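Local coordinates for Proline/betaine transporter, RALF (Rickettsia prowazekii str. Madrid E, PDB 4D7R), which probably acts as a guanine-nucleotide exchange factor, here as an engineered chimera joining a Rickettsia Sec7 domain to the capping domain of Legionella RalF, at residues I49-I52 with K53-C56; K96-E99 with S100-Q104; N190-K193 with G194-E197. All coordinates share one frame; numbering follows the deposited sequence.

Interaction 1: residues I49-I52 with K53-C56; sequences IARI and KKWC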
loop_
_atom_site.group_PDB
_atom_site.type_symbol
_atom_site.label_atom_id
_atom_site.label_comp_id
_atom_site.label_asym_id
_atom_site.label_seq_id
_atom_site.Cartn_x
_atom_site.Cartn_y
_atom_site.Cartn_z
ATOM N N ILE A 49 -15.645 0.098 -11.914
ATOM C CA ILE A 49 -15.922 1.408 -11.294
ATOM C C ILE A 49 -16.675 2.340 -12.292
ATOM O O ILE A 49 -17.607 3.045 -11.884
ATOM C CB ILE A 49 -14.603 2.064 -10.745
ATOM C CG1 ILE A 49 -13.930 1.243 -9.593
ATOM C CG2 ILE A 49 -14.785 3.508 -10.344
ATOM C CD1 ILE A 49 -14.847 0.810 -8.382
ATOM N N ALA A 50 -16.251 2.355 -13.576
ATOM C CA ALA A 50 -16.904 3.169 -14.617
ATOM C C ALA A 50 -18.398 2.830 -14.739
ATOM O O ALA A 50 -19.226 3.736 -14.874
ATOM C CB ALA A 50 -16.215 2.954 -15.958
ATOM N N ARG A 51 -18.739 1.528 -14.673
ATOM C CA ARG A 51 -20.127 1.076 -14.746
ATOM C C ARG A 51 -20.937 1.513 -13.538
ATOM O O ARG A 51 -22.100 1.853 -13.717
ATOM C CB ARG A 51 -20.245 -0.438 -14.989
ATOM C CG ARG A 51 -21.687 -0.974 -15.185
ATOM C CD ARG A 51 -22.540 -0.238 -16.232
ATOM N NE ARG A 51 -23.947 -0.643 -16.131
ATOM C CZ ARG A 51 -24.995 0.181 -16.148
ATOM N NH1 ARG A 51 -24.821 1.489 -16.282
ATOM N NH2 ARG A 51 -26.225 -0.300 -16.043
ATOM N N ILE A 52 -20.338 1.522 -12.316
ATOM C CA ILE A 52 -21.020 1.992 -11.099
ATOM C C ILE A 52 -21.281 3.490 -11.270
ATOM O O ILE A 52 -22.368 3.968 -10.931
ATOM C CB ILE A 52 -20.226 1.701 -9.770
ATOM C CG1 ILE A 52 -20.005 0.194 -9.544
ATOM C CG2 ILE A 52 -20.946 2.343 -8.572
ATOM C CD1 ILE A 52 -18.976 -0.177 -8.454
ATOM N N LYS A 53 -20.276 4.230 -11.799
ATOM C CA LYS A 53 -20.384 5.665 -12.090
ATOM C C LYS A 53 -21.524 5.857 -13.092
ATOM O O LYS A 53 -22.448 6.619 -12.822
ATOM C CB LYS A 53 -19.071 6.223 -12.685
ATOM C CG LYS A 53 -17.958 6.422 -11.654
ATOM C CD LYS A 53 -16.633 6.815 -12.297
ATOM C CE LYS A 53 -15.599 7.175 -11.253
ATOM N NZ LYS A 53 -15.866 8.516 -10.651
ATOM N N LYS A 54 -21.488 5.093 -14.213
ATOM C CA LYS A 54 -22.509 5.117 -15.276
ATOM C C LYS A 54 -23.918 4.832 -14.726
ATOM O O LYS A 54 -24.832 5.606 -14.996
ATOM C CB LYS A 54 -22.145 4.122 -16.399
ATOM C CG LYS A 54 -23.071 4.186 -17.620
ATOM C CD LYS A 54 -22.843 3.007 -18.570
ATOM C CE LYS A 54 -23.845 2.940 -19.704
ATOM N NZ LYS A 54 -25.222 2.616 -19.241
ATOM N N TRP A 55 -24.106 3.766 -13.968
ATOM C CA TRP A 55 -25.392 3.436 -13.369
ATOM C C TRP A 55 -25.860 4.421 -12.376
ATOM O O TRP A 55 -26.992 4.714 -12.374
ATOM C CB TRP A 55 -25.357 2.073 -12.749
ATOM C CG TRP A 55 -26.635 1.479 -12.115
ATOM C CD1 TRP A 55 -27.535 0.618 -12.705
ATOM C CD2 TRP A 55 -27.100 1.659 -10.788
ATOM N NE1 TRP A 55 -28.498 0.274 -11.838
ATOM C CE2 TRP A 55 -28.266 0.898 -10.651
ATOM C CE3 TRP A 55 -26.641 2.367 -9.702
ATOM C CZ2 TRP A 55 -28.972 0.850 -9.470
ATOM C CZ3 TRP A 55 -27.353 2.313 -8.552
ATOM C CH2 TRP A 55 -28.494 1.566 -8.445
ATOM N N CYS A 56 -24.981 4.897 -11.481
ATOM C CA CYS A 56 -25.358 5.927 -10.502
ATOM C C CYS A 56 -25.804 7.236 -11.201
ATOM O O CYS A 56 -26.726 7.881 -10.731
ATOM C CB CYS A 56 -24.242 6.169 -9.495
ATOM S SG CYS A 56 -23.977 4.791 -8.340
#

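Interaction 2: residues K96-E99 with S100-Q104; sequences KVLE and SFTKQ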
loop_
_atom_site.group_PDB
_atom_site.type_symbol
_atom_site.label_atom_id
_atom_site.label_comp_id
_atom_site.label_asym_id
_atom_site.label_seq_id
_atom_site.Cartn_x
_atom_site.Cartn_y
_atom_site.Cartn_z
ATOM N N LYS A 96 -12.912 8.605 -0.344
ATOM C CA LYS A 96 -14.334 8.630 0.023
ATOM C C LYS A 96 -14.937 7.235 0.124
ATOM O O LYS A 96 -15.726 6.973 1.040
ATOM C CB LYS A 96 -15.153 9.498 -0.946
ATOM C CG LYS A 96 -14.884 10.989 -0.828
ATOM C CD LYS A 96 -15.508 11.747 -2.013
ATOM C CE LYS A 96 -15.448 13.237 -1.818
ATOM N NZ LYS A 96 -14.057 13.743 -1.926
ATOM N N VAL A 97 -14.592 6.352 -0.827
ATOM C CA VAL A 97 -15.037 4.968 -0.868
ATOM C C VAL A 97 -14.525 4.212 0.382
ATOM O O VAL A 97 -15.296 3.516 1.026
ATOM C CB VAL A 97 -14.695 4.278 -2.220
ATOM C CG1 VAL A 97 -14.874 2.764 -2.135
ATOM C CG2 VAL A 97 -15.555 4.841 -3.369
ATOM N N LEU A 98 -13.276 4.445 0.782
ATOM C CA LEU A 98 -12.678 3.775 1.935
ATOM C C LEU A 98 -13.421 4.146 3.198
ATOM O O LEU A 98 -13.806 3.253 3.955
ATOM C CB LEU A 98 -11.174 4.096 2.046
ATOM C CG LEU A 98 -10.457 3.612 3.349
ATOM C CD1 LEU A 98 -10.662 2.116 3.578
ATOM C CD2 LEU A 98 -8.940 3.946 3.309
ATOM N N GLU A 99 -13.720 5.468 3.366
ATOM C CA GLU A 99 -14.488 5.937 4.507
ATOM C C GLU A 99 -15.878 5.279 4.558
ATOM O O GLU A 99 -16.256 4.768 5.612
ATOM C CB GLU A 99 -14.585 7.467 4.521
ATOM C CG GLU A 99 -15.169 7.948 5.836
ATOM C CD GLU A 99 -15.381 9.438 6.005
ATOM O OE1 GLU A 99 -14.851 10.229 5.192
ATOM O OE2 GLU A 99 -16.068 9.815 6.981
ATOM N N SER A 100 -16.588 5.211 3.406
ATOM C CA SER A 100 -17.905 4.584 3.308
ATOM C C SER A 100 -17.822 3.046 3.530
ATOM O O SER A 100 -18.720 2.443 4.150
ATOM C CB SER A 100 -18.542 4.922 1.963
ATOM O OG SER A 100 -19.899 4.506 1.896
ATOM N N PHE A 101 -16.731 2.425 3.041
ATOM C CA PHE A 101 -16.530 0.971 3.151
ATOM C C PHE A 101 -16.372 0.597 4.613
ATOM O O PHE A 101 -17.062 -0.288 5.116
ATOM C CB PHE A 101 -15.316 0.529 2.308
ATOM C CG PHE A 101 -14.896 -0.910 2.484
ATOM C CD1 PHE A 101 -15.526 -1.925 1.777
ATOM C CD2 PHE A 101 -13.898 -1.257 3.395
ATOM C CE1 PHE A 101 -15.180 -3.261 1.984
ATOM C CE2 PHE A 101 -13.529 -2.597 3.580
ATOM C CZ PHE A 101 -14.180 -3.589 2.886
ATOM N N THR A 102 -15.496 1.316 5.317
ATOM C CA THR A 102 -15.266 1.040 6.720
ATOM C C THR A 102 -16.551 1.224 7.534
ATOM O O THR A 102 -16.803 0.418 8.425
ATOM C CB THR A 102 -14.037 1.800 7.207
ATOM O OG1 THR A 102 -12.971 1.431 6.329
ATOM C CG2 THR A 102 -13.649 1.414 8.605
ATOM N N LYS A 103 -17.407 2.195 7.142
ATOM C CA LYS A 103 -18.689 2.462 7.817
ATOM C C LYS A 103 -19.691 1.306 7.751
ATOM O O LYS A 103 -20.510 1.170 8.658
ATOM C CB LYS A 103 -19.292 3.804 7.381
ATOM C CG LYS A 103 -18.706 4.962 8.196
ATOM C CD LYS A 103 -19.111 6.338 7.660
ATOM C CE LYS A 103 -18.657 7.474 8.559
ATOM N NZ LYS A 103 -17.176 7.563 8.669
ATOM N N GLN A 104 -19.570 0.422 6.739
ATOM C CA GLN A 104 -20.409 -0.773 6.579
ATOM C C GLN A 104 -20.212 -1.757 7.762
ATOM O O GLN A 104 -21.117 -2.528 8.099
ATOM C CB GLN A 104 -20.034 -1.492 5.275
ATOM C CG GLN A 104 -20.419 -0.741 3.976
ATOM C CD GLN A 104 -21.833 -1.028 3.532
ATOM O OE1 GLN A 104 -22.509 -1.943 4.026
ATOM N NE2 GLN A 104 -22.350 -0.207 2.633
HETATM O O HOH W 1 -15.263 5.255 8.109
#

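Interaction 3: residues N190-K193 with G194-E197; sequences NNLK and GTNE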
loop_
_atom_site.group_PDB
_atom_site.type_symbol
_atom_site.label_atom_id
_atom_site.label_comp_id
_atom_site.label_asym_id
_atom_site.label_seq_id
_atom_site.Cartn_x
_atom_site.Cartn_y
_atom_site.Cartn_z
ATOM N N ASN A 190 4.387 -0.412 28.408
ATOM C CA ASN A 190 5.332 0.707 28.428
ATOM C C ASN A 190 5.276 1.517 27.135
ATOM O O ASN A 190 5.230 2.744 27.190
ATOM C CB ASN A 190 6.753 0.211 28.719
ATOM C CG ASN A 190 7.763 1.321 28.917
ATOM O OD1 ASN A 190 7.777 2.006 29.950
ATOM N ND2 ASN A 190 8.619 1.533 27.922
ATOM N N ASN A 191 5.239 0.842 25.976
ATOM C CA ASN A 191 5.144 1.493 24.668
ATOM C C ASN A 191 3.862 2.300 24.528
ATOM O O ASN A 191 3.859 3.347 23.879
ATOM C CB ASN A 191 5.212 0.453 23.544
ATOM C CG ASN A 191 6.627 0.126 23.109
ATOM O OD1 ASN A 191 6.953 0.143 21.923
ATOM N ND2 ASN A 191 7.495 -0.173 24.053
ATOM N N LEU A 192 2.782 1.816 25.154
ATOM C CA LEU A 192 1.477 2.430 25.055
ATOM C C LEU A 192 1.106 3.322 26.228
ATOM O O LEU A 192 -0.017 3.824 26.264
ATOM C CB LEU A 192 0.423 1.344 24.833
ATOM C CG LEU A 192 0.514 0.584 23.499
ATOM C CD1 LEU A 192 -0.353 -0.627 23.554
ATOM C CD2 LEU A 192 0.063 1.466 22.328
ATOM N N LYS A 193 2.044 3.531 27.169
ATOM C CA LYS A 193 1.823 4.370 28.357
ATOM C C LYS A 193 1.522 5.791 27.903
ATOM O O LYS A 193 2.244 6.318 27.056
ATOM C CB LYS A 193 3.054 4.344 29.282
ATOM C CG LYS A 193 2.767 4.969 30.648
ATOM C CD LYS A 193 4.008 5.149 31.516
ATOM C CE LYS A 193 3.655 5.799 32.835
ATOM N NZ LYS A 193 4.839 5.934 33.729
ATOM N N GLY A 194 0.425 6.357 28.407
ATOM C CA GLY A 194 -0.001 7.709 28.063
ATOM C C GLY A 194 -0.427 7.970 26.622
ATOM O O GLY A 194 -0.647 9.133 26.264
ATOM N N THR A 195 -0.590 6.920 25.775
ATOM C CA THR A 195 -0.986 7.117 24.357
ATOM C C THR A 195 -2.506 7.139 24.155
ATOM O O THR A 195 -2.972 7.436 23.051
ATOM C CB THR A 195 -0.374 6.079 23.427
ATOM O OG1 THR A 195 -0.910 4.813 23.774
ATOM C CG2 THR A 195 1.150 6.067 23.446
ATOM N N ASN A 196 -3.273 6.770 25.198
ATOM C CA ASN A 196 -4.726 6.762 25.137
ATOM C C ASN A 196 -5.270 8.164 25.473
ATOM O O ASN A 196 -5.944 8.366 26.493
ATOM C CB ASN A 196 -5.303 5.676 26.052
ATOM C CG ASN A 196 -6.758 5.417 25.755
ATOM O OD1 ASN A 196 -7.240 5.696 24.658
ATOM N ND2 ASN A 196 -7.478 4.847 26.706
ATOM N N GLU A 197 -4.957 9.137 24.586
ATOM C CA GLU A 197 -5.278 10.562 24.750
ATOM C C GLU A 197 -4.816 11.064 26.139
ATOM O O GLU A 197 -5.640 11.482 26.968
ATOM C CB GLU A 197 -6.734 10.895 24.395
ATOM C CG GLU A 197 -6.873 12.300 23.842
ATOM C CD GLU A 197 -8.286 12.840 23.754
ATOM O OE1 GLU A 197 -9.076 12.635 24.706
ATOM O OE2 GLU A 197 -8.589 13.506 22.739
#

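Interaction 1: residues I49-I52 with K53-C56
Over one face of the Arg-51 guanidinium lies CB of Trp-55, 3.5 Å above the plane and offset toward the rim, while CB of Lys-54 lies at the edge. The indole of Trp-55 in turn takes Arg-51 NH2 at its own edge, 3.7 Å from CD1, and the two planes stand 75° apart, so the pair is not stacked. CG of Arg-51 is anti to the backbone N (chi1 -176°) and the chain bends at chi2, which carries the guanidinium along the helix to residues 54 and 55. NH1 of Arg-51 and NZ of Lys-54 come within 3.2 Å, a like-charged approach probably eased by Glu-36, which forms a salt bridge with Arg-51 NE, and by a long, weak ion pair from Lys-54 to Asp-58. On the buried side, CG2 of Ile-52 meets SG of Cys-56 at 3.9 Å. CG2 of Ile-49 touches CE of Lys-53, whose ammonium pairs with Asp-93. The backbone bond from Trp-55 N to Arg-51 O, 2.8 Å long, is one of four successive i to i+4 bonds, the pattern of an alpha-helix, here helix 45-58 of the all-helical Sec7 domain, packed against helices 31-43 and 63-73.

Interaction 2: residues K96-E99 with S100-Q104
A salt bridge between Glu-99 and Lys-103, one helical turn apart, leads this contact: NZ of Lys-103 donates over 3.0 Å to OE2 of Glu-99, which accepts through its anti lone pair, the one directed away from the other carboxylate oxygen. The two side chains run side by side in the same direction. Glu-99 is extended beyond CG, and a bend in Lys-103 at chi4 (63°) swings its ammonium back to the carboxylate. A water molecule closes a second link, accepting from Lys-103 NZ and donating to Glu-99 O at 2.7 Å; that carbonyl also accepts a hydrogen bond from the backbone N of Lys-103 at 3.2 Å. On the neighbouring side of the helix, the backbone N of Thr-102 binds Leu-98 O at 2.9 Å. OG1 of Thr-102 lies 3.1 Å from Leu-98 O and also hydrogen-bonds with OG of Ser-138, so where its proton goes remains unsettled. The same OG1 packs against CD1 of Leu-98 at 3.7 Å, the two side chains pointing the same way. Helix 92-103 sits within the Sec7 domain with Leu-98 and Thr-102 against helix 129-146, Val-97 against helix 80-88, Phe-101 against both helix 80-88 and helix 63-73, and Ser-100 on helix 63-73.

Interaction 3: residues N190-K193 with G194-E197
Leu-192 and Thr-195 close a type II beta turn just past helix 185-191 of the Sec7 domain. The carbonyl oxygen of Leu-192 is gripped twice by one residue: the backbone N of Thr-195 donates over 3.2 Å with a nearly straight N-H...O geometry, and OG1 of Thr-195 donates over 2.8 Å. OG1 can reach back because chi1 (65°) sets it between the backbone N and the carbonyl carbon. That hydroxyl also rests on the leucine side chain, 3.8 Å from CD2, the two side chains crossing at a slant. CG2 of Thr-195 lies 3.8 Å from Lys-193 O. Lys-193 and Gly-194 occupy the corners of the turn. Gly-194, at its third position, has a positive phi, as is usual for glycine in type II turns, and its N is held by OD1 of Asn-200. Farther out, Leu-192 packs on Leu-161 and Gln-164 of helix 155-173, seating the start of the turn on that helix. Asn-196, the centre of an inverse gamma turn, bonds through its amide to Asn-153 N and Asn-200 O, tying the following residues to two other loop positions. At Leu-192 O, both Thr-195 donors arrive above the carbonyl plane and from the same face, N 52° out of it and OG1 38°.

From the N terminus, the chain meets interaction 1 within helix 45-58, then interaction 2 within helix 92-103, and finally interaction 3 at the end of helix 185-191. The three stand in series, neither nested nor crossed. The first two span successive helical turns and close no loop; 190-193 with 194-197 closes a tight turn into the loop before helix 203-215. Interactions 1 and 2 lie near each other without touching, their centres about 17 Å apart, and both rest on helix 63-73, whereas interaction 3, its centre about 44 Å from that of interaction 1, packs on helix 155-173. All three belong to the Sec7 part of the fusion.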